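Local coordinates for amine oxidase (Emericella nidulans, PDB 3PGB), which oxidises amines, probably primary ones, to aldehydes using copper and a topaquinone cofactor, at the interface of chains A and B. Sequence-based numbering; all coordinates share one arbitrary frame. Chains: chain A/B, Putative uncharacterized protein.

Contact 1: the interface of chains A and B. Residues chain A 455, 467, 469, 735-737, 754; chain B 418-419.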
loop_
_atom_site.group_PDB
_atom_site.type_symbol
_atom_site.label_atom_id
_atom_site.label_comp_id
_atom_site.label_asym_id
_atom_site.label_seq_id
_atom_site.Cartn_x
_atom_site.Cartn_y
_atom_site.Cartn_z
ATOM N N PRO A 455 -14.977 2.104 1.212
ATOM C CA PRO A 455 -15.874 0.961 1.333
ATOM C C PRO A 455 -15.251 -0.312 0.777
ATOM O O PRO A 455 -14.276 -0.246 0.039
ATOM C CB PRO A 455 -17.073 1.376 0.482
ATOM C CG PRO A 455 -16.490 2.207 -0.577
ATOM C CD PRO A 455 -15.338 2.948 0.062
ATOM N N VAL A 467 -23.612 -0.198 -1.766
ATOM C CA VAL A 467 -22.281 -0.127 -1.161
ATOM C C VAL A 467 -22.165 -1.037 0.066
ATOM O O VAL A 467 -23.136 -1.211 0.806
ATOM C CB VAL A 467 -21.931 1.311 -0.730
ATOM C CG1 VAL A 467 -20.488 1.380 -0.240
ATOM C CG2 VAL A 467 -22.151 2.286 -1.872
ATOM N N LYS A 469 -19.655 -1.639 3.506
ATOM C CA LYS A 469 -18.613 -1.029 4.320
ATOM C C LYS A 469 -17.413 -1.957 4.431
ATOM O O LYS A 469 -17.553 -3.170 4.313
ATOM C CB LYS A 469 -19.129 -0.698 5.723
ATOM C CG LYS A 469 -20.255 0.331 5.767
ATOM C CD LYS A 469 -20.405 0.955 7.164
ATOM C CE LYS A 469 -19.903 2.399 7.224
ATOM N NZ LYS A 469 -18.508 2.581 6.744
ATOM N N ASN A 735 -23.832 -5.053 7.000
ATOM C CA ASN A 735 -23.418 -3.648 6.973
ATOM C C ASN A 735 -23.162 -3.134 5.551
ATOM O O ASN A 735 -22.086 -2.641 5.218
ATOM C CB ASN A 735 -22.220 -3.446 7.895
ATOM C CG ASN A 735 -22.556 -3.784 9.335
ATOM O OD1 ASN A 735 -22.253 -4.876 9.811
ATOM N ND2 ASN A 735 -23.234 -2.869 10.017
ATOM N N MET A 736 -24.201 -3.259 4.734
ATOM C CA MET A 736 -24.214 -2.805 3.357
ATOM C C MET A 736 -25.562 -2.136 3.124
ATOM O O MET A 736 -26.452 -2.219 3.971
ATOM C CB MET A 736 -24.054 -3.989 2.413
ATOM C CG MET A 736 -25.083 -5.099 2.630
ATOM S SD MET A 736 -25.093 -6.329 1.320
ATOM C CE MET A 736 -25.475 -5.288 -0.096
ATOM N N VAL A 737 -25.719 -1.490 1.977
ATOM C CA VAL A 737 -26.949 -0.764 1.686
ATOM C C VAL A 737 -27.231 -0.721 0.185
ATOM O O VAL A 737 -26.310 -0.824 -0.622
ATOM C CB VAL A 737 -26.871 0.675 2.244
ATOM C CG1 VAL A 737 -25.916 1.520 1.421
ATOM C CG2 VAL A 737 -28.233 1.298 2.279
ATOM N N GLN A 754 -28.982 -4.396 9.457
ATOM C CA GLN A 754 -27.977 -3.740 10.292
ATOM C C GLN A 754 -28.662 -2.904 11.371
ATOM O O GLN A 754 -29.891 -2.791 11.408
ATOM C CB GLN A 754 -27.038 -2.859 9.453
ATOM C CG GLN A 754 -27.673 -1.592 8.900
ATOM C CD GLN A 754 -26.710 -0.772 8.067
ATOM O OE1 GLN A 754 -25.898 -0.009 8.602
ATOM N NE2 GLN A 754 -26.802 -0.915 6.749
ATOM N N GLY B 418 -21.743 8.425 4.287
ATOM C CA GLY B 418 -21.443 7.462 5.342
ATOM C C GLY B 418 -20.847 6.154 4.841
ATOM O O GLY B 418 -20.335 5.370 5.640
ATOM N N TYR B 419 -20.905 5.910 3.529
ATOM C CA TYR B 419 -20.394 4.672 2.949
ATOM C C TYR B 419 -19.232 4.942 1.998
ATOM O O TYR B 419 -18.130 4.448 2.212
ATOM C CB TYR B 419 -21.527 3.898 2.260
ATOM C CG TYR B 419 -22.459 3.235 3.256
ATOM C CD1 TYR B 419 -23.362 3.989 3.997
ATOM C CD2 TYR B 419 -22.417 1.860 3.483
ATOM C CE1 TYR B 419 -24.207 3.394 4.923
ATOM C CE2 TYR B 419 -23.265 1.255 4.409
ATOM C CZ TYR B 419 -24.156 2.033 5.124
ATOM O OH TYR B 419 -25.001 1.463 6.049
HETATM O O HOH W 1 -17.888 2.602 4.277
#
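B:Tyr419 swings its CG anti to its own carbonyl carbon and beside the backbone N (chi1 -74°), which carries the phenol ring between A:Lys469 and A:Val737 and points its hydroxyl at A:Gln754. A:Lys469 stands its CG against the ring, and beyond it bends at chi3 and chi4 (-54°) turn the amine back toward the chain B backbone. This loop tyrosine, laid on the partner's surface in the copper amine oxidase dimer, illustrates how one aromatic residue can be held over one face, along a rim, at its root and at its tip. On one face, the methyl A:Val737 CG1 from strand 736-742 sits over the ring centre in a CH-pi contact, 4.0 Å from the centroid. On the opposite side of the ring plane the lysine chain crosses at about a right angle, its CG 3.4 Å from B:Tyr419 CE2, near the CD2-CE2 rim. The root is braced by A:Val467 CG1, 3.7 Å from B:Tyr419 CB. At the tip, phenol and amide meet end to end with their planes 67° apart. A:Gln754 NE2 donates to B:Tyr419 OH over 3.1 Å in a bent hydrogen bond, with the hydroxyl nearly in the amide plane. A:Gln754 OE1 lies equally near, 3.1 Å from B:Tyr419 OH, but almost in line with the phenol C-O bond, so any hydrogen bond donated back to it would be strongly bent. The backbone is tied in through water 1, which stands 2.5 Å from the amine A:Lys469 NZ and 2.8 Å from the carbonyl B:Tyr419 O. That carbonyl oxygen also rests beside the A:Pro455 ring, 3.7 Å from CB.

Contact 2: the interface of chains A and B. Residues chain A 281, 391-394, 397, 519; chain B 561, 563-565.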
loop_
_atom_site.group_PDB
_atom_site.type_symbol
_atom_site.label_atom_id
_atom_site.label_comp_id
_atom_site.label_asym_id
_atom_site.label_seq_id
_atom_site.Cartn_x
_atom_site.Cartn_y
_atom_site.Cartn_z
ATOM N N ASP A 281 38.728 10.180 6.664
ATOM C CA ASP A 281 39.166 9.263 5.601
ATOM C C ASP A 281 40.679 9.016 5.561
ATOM O O ASP A 281 41.219 8.603 4.535
ATOM C CB ASP A 281 38.674 9.766 4.234
ATOM C CG ASP A 281 38.584 8.662 3.192
ATOM O OD1 ASP A 281 38.833 8.950 2.006
ATOM O OD2 ASP A 281 38.268 7.509 3.551
ATOM N N ALA A 391 28.466 2.442 4.465
ATOM C CA ALA A 391 29.044 3.773 4.617
ATOM C C ALA A 391 30.507 3.786 4.203
ATOM O O ALA A 391 31.106 2.736 3.985
ATOM C CB ALA A 391 28.902 4.251 6.051
ATOM N N ASN A 392 31.077 4.983 4.105
ATOM C CA ASN A 392 32.503 5.135 3.856
ATOM C C ASN A 392 33.313 5.069 5.153
ATOM O O ASN A 392 34.532 5.190 5.119
ATOM C CB ASN A 392 32.781 6.456 3.125
ATOM C CG ASN A 392 34.117 6.461 2.394
ATOM O OD1 ASN A 392 34.686 5.412 2.098
ATOM N ND2 ASN A 392 34.615 7.652 2.084
ATOM N N ASP A 393 32.643 4.885 6.293
ATOM C CA ASP A 393 33.318 4.708 7.576
ATOM C C ASP A 393 33.129 3.265 8.054
ATOM O O ASP A 393 32.179 2.611 7.649
ATOM C CB ASP A 393 32.828 5.746 8.599
ATOM C CG ASP A 393 31.466 5.415 9.206
ATOM O OD1 ASP A 393 31.318 4.339 9.829
ATOM O OD2 ASP A 393 30.555 6.268 9.108
ATOM N N PRO A 394 34.042 2.757 8.902
ATOM C CA PRO A 394 34.033 1.337 9.251
ATOM C C PRO A 394 32.932 0.903 10.213
ATOM O O PRO A 394 32.536 -0.261 10.201
ATOM C CB PRO A 394 35.390 1.143 9.926
ATOM C CG PRO A 394 35.689 2.462 10.540
ATOM C CD PRO A 394 35.096 3.493 9.625
ATOM N N SER A 397 29.662 1.018 8.061
ATOM C CA SER A 397 29.865 -0.010 7.033
ATOM C C SER A 397 29.627 -1.419 7.581
ATOM O O SER A 397 29.146 -2.292 6.872
ATOM C CB SER A 397 31.273 0.084 6.438
ATOM O OG SER A 397 31.502 -0.938 5.483
ATOM N N PHE A 519 27.256 7.248 0.225
ATOM C CA PHE A 519 26.472 6.376 1.090
ATOM C C PHE A 519 25.366 7.121 1.834
ATOM O O PHE A 519 24.964 6.704 2.922
ATOM C CB PHE A 519 27.393 5.680 2.092
ATOM C CG PHE A 519 28.509 4.906 1.458
ATOM C CD1 PHE A 519 28.381 3.543 1.221
ATOM C CD2 PHE A 519 29.688 5.534 1.105
ATOM C CE1 PHE A 519 29.416 2.821 0.637
ATOM C CE2 PHE A 519 30.718 4.827 0.519
ATOM C CZ PHE A 519 30.586 3.464 0.287
ATOM N N LYS B 561 33.998 -3.084 -2.405
ATOM C CA LYS B 561 34.654 -1.791 -2.273
ATOM C C LYS B 561 35.887 -1.911 -1.394
ATOM O O LYS B 561 35.917 -2.688 -0.440
ATOM C CB LYS B 561 33.668 -0.803 -1.636
ATOM C CG LYS B 561 34.056 0.680 -1.714
ATOM C CD LYS B 561 33.308 1.423 -2.815
ATOM C CE LYS B 561 33.399 2.936 -2.625
ATOM N NZ LYS B 561 34.784 3.415 -2.323
ATOM N N PHE B 563 38.539 0.506 1.005
ATOM C CA PHE B 563 38.473 1.722 1.809
ATOM C C PHE B 563 39.840 2.085 2.370
ATOM O O PHE B 563 40.735 1.241 2.442
ATOM C CB PHE B 563 37.507 1.544 2.981
ATOM C CG PHE B 563 36.120 1.155 2.580
ATOM C CD1 PHE B 563 35.762 -0.181 2.472
ATOM C CD2 PHE B 563 35.161 2.126 2.330
ATOM C CE1 PHE B 563 34.477 -0.541 2.107
ATOM C CE2 PHE B 563 33.870 1.773 1.968
ATOM C CZ PHE B 563 33.528 0.438 1.859
ATOM N N SER B 564 39.976 3.337 2.806
ATOM C CA SER B 564 41.207 3.818 3.446
ATOM C C SER B 564 41.530 3.085 4.753
ATOM O O SER B 564 42.681 3.075 5.194
ATOM C CB SER B 564 41.109 5.321 3.719
ATOM O OG SER B 564 40.019 5.616 4.574
ATOM N N TRP B 565 40.511 2.470 5.348
ATOM C CA TRP B 565 40.629 1.762 6.623
ATOM C C TRP B 565 40.545 0.244 6.435
ATOM O O TRP B 565 40.493 -0.508 7.408
ATOM C CB TRP B 565 39.521 2.234 7.575
ATOM C CG TRP B 565 38.164 2.377 6.909
ATOM C CD1 TRP B 565 37.620 3.522 6.401
ATOM C CD2 TRP B 565 37.204 1.340 6.674
ATOM N NE1 TRP B 565 36.381 3.266 5.874
ATOM C CE2 TRP B 565 36.099 1.934 6.028
ATOM C CE3 TRP B 565 37.170 -0.033 6.947
ATOM C CZ2 TRP B 565 34.972 1.204 5.647
ATOM C CZ3 TRP B 565 36.044 -0.759 6.568
ATOM C CH2 TRP B 565 34.961 -0.137 5.926
HETATM O O HOH W 2 37.495 5.419 2.334
#
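The indole of B:Trp565 lies with one face against A:Pro394 and its N-H edge against the backbone of A:Asn392. Copper amine oxidases are dimers whose subunits embrace through beta-hairpin arms, and the loop joining strands 548-562 and 570-580 of chain B appears to be the tip of such an arm. The contact is layered: the B:Lys561 chain, the B:Phe563 ring, the nearly parallel indole and the proline follow one another. A:Pro394, at the start of helix 394-398, crosses the indole obliquely, with CA 3.7 Å from the six-membered ring centroid and CD over the five-membered ring. A:Ser397 CB touches the far end of the indole at CH2. B:Trp565 has its CG between its own backbone N and carbonyl carbon (chi1 43°), and with the ring turned about the next bond NE1 faces A:Asn392 O, 2.8 Å away. That bond is nearly straight (165° at H) and in the indole plane, although it meets the carbonyl from above its own plane. The A:Asn392 side chain runs past B:Phe563 in the opposite direction, amide and ring planes 44° apart, bringing OD1 to the ring edge, 3.3 Å from CD2. Further along, A:Phe519 CZ packs on B:Phe563 CE2 and B:Lys561 CE. B:Ser564 OG donates to A:Asp281 OD2 over 2.8 Å, approaching from above the carboxylate plane. Water 2 joins A:Asp281 OD2 (2.5 Å) to A:Asn392 OD1 (2.8 Å) and also meets B:Ser564 N.

Contact 1 and contact 2 lie about 57 Å apart, measured between the centres of their C-alpha atoms, and share no residue or secondary-structure element. In both, chain B offers a loop with one or more aromatic side chains to chain A, and two-fold symmetry repeats each with the chains exchanged, giving the dimer widely separated points of attachment. Contact 2 is centred about 22 Å from A:Asp403 of the active site, against about 40 Å for contact 1, which fastens the subunits farther away. Arms of this family run close to the partner's active-site region and might influence it, though the structure alone does not show this.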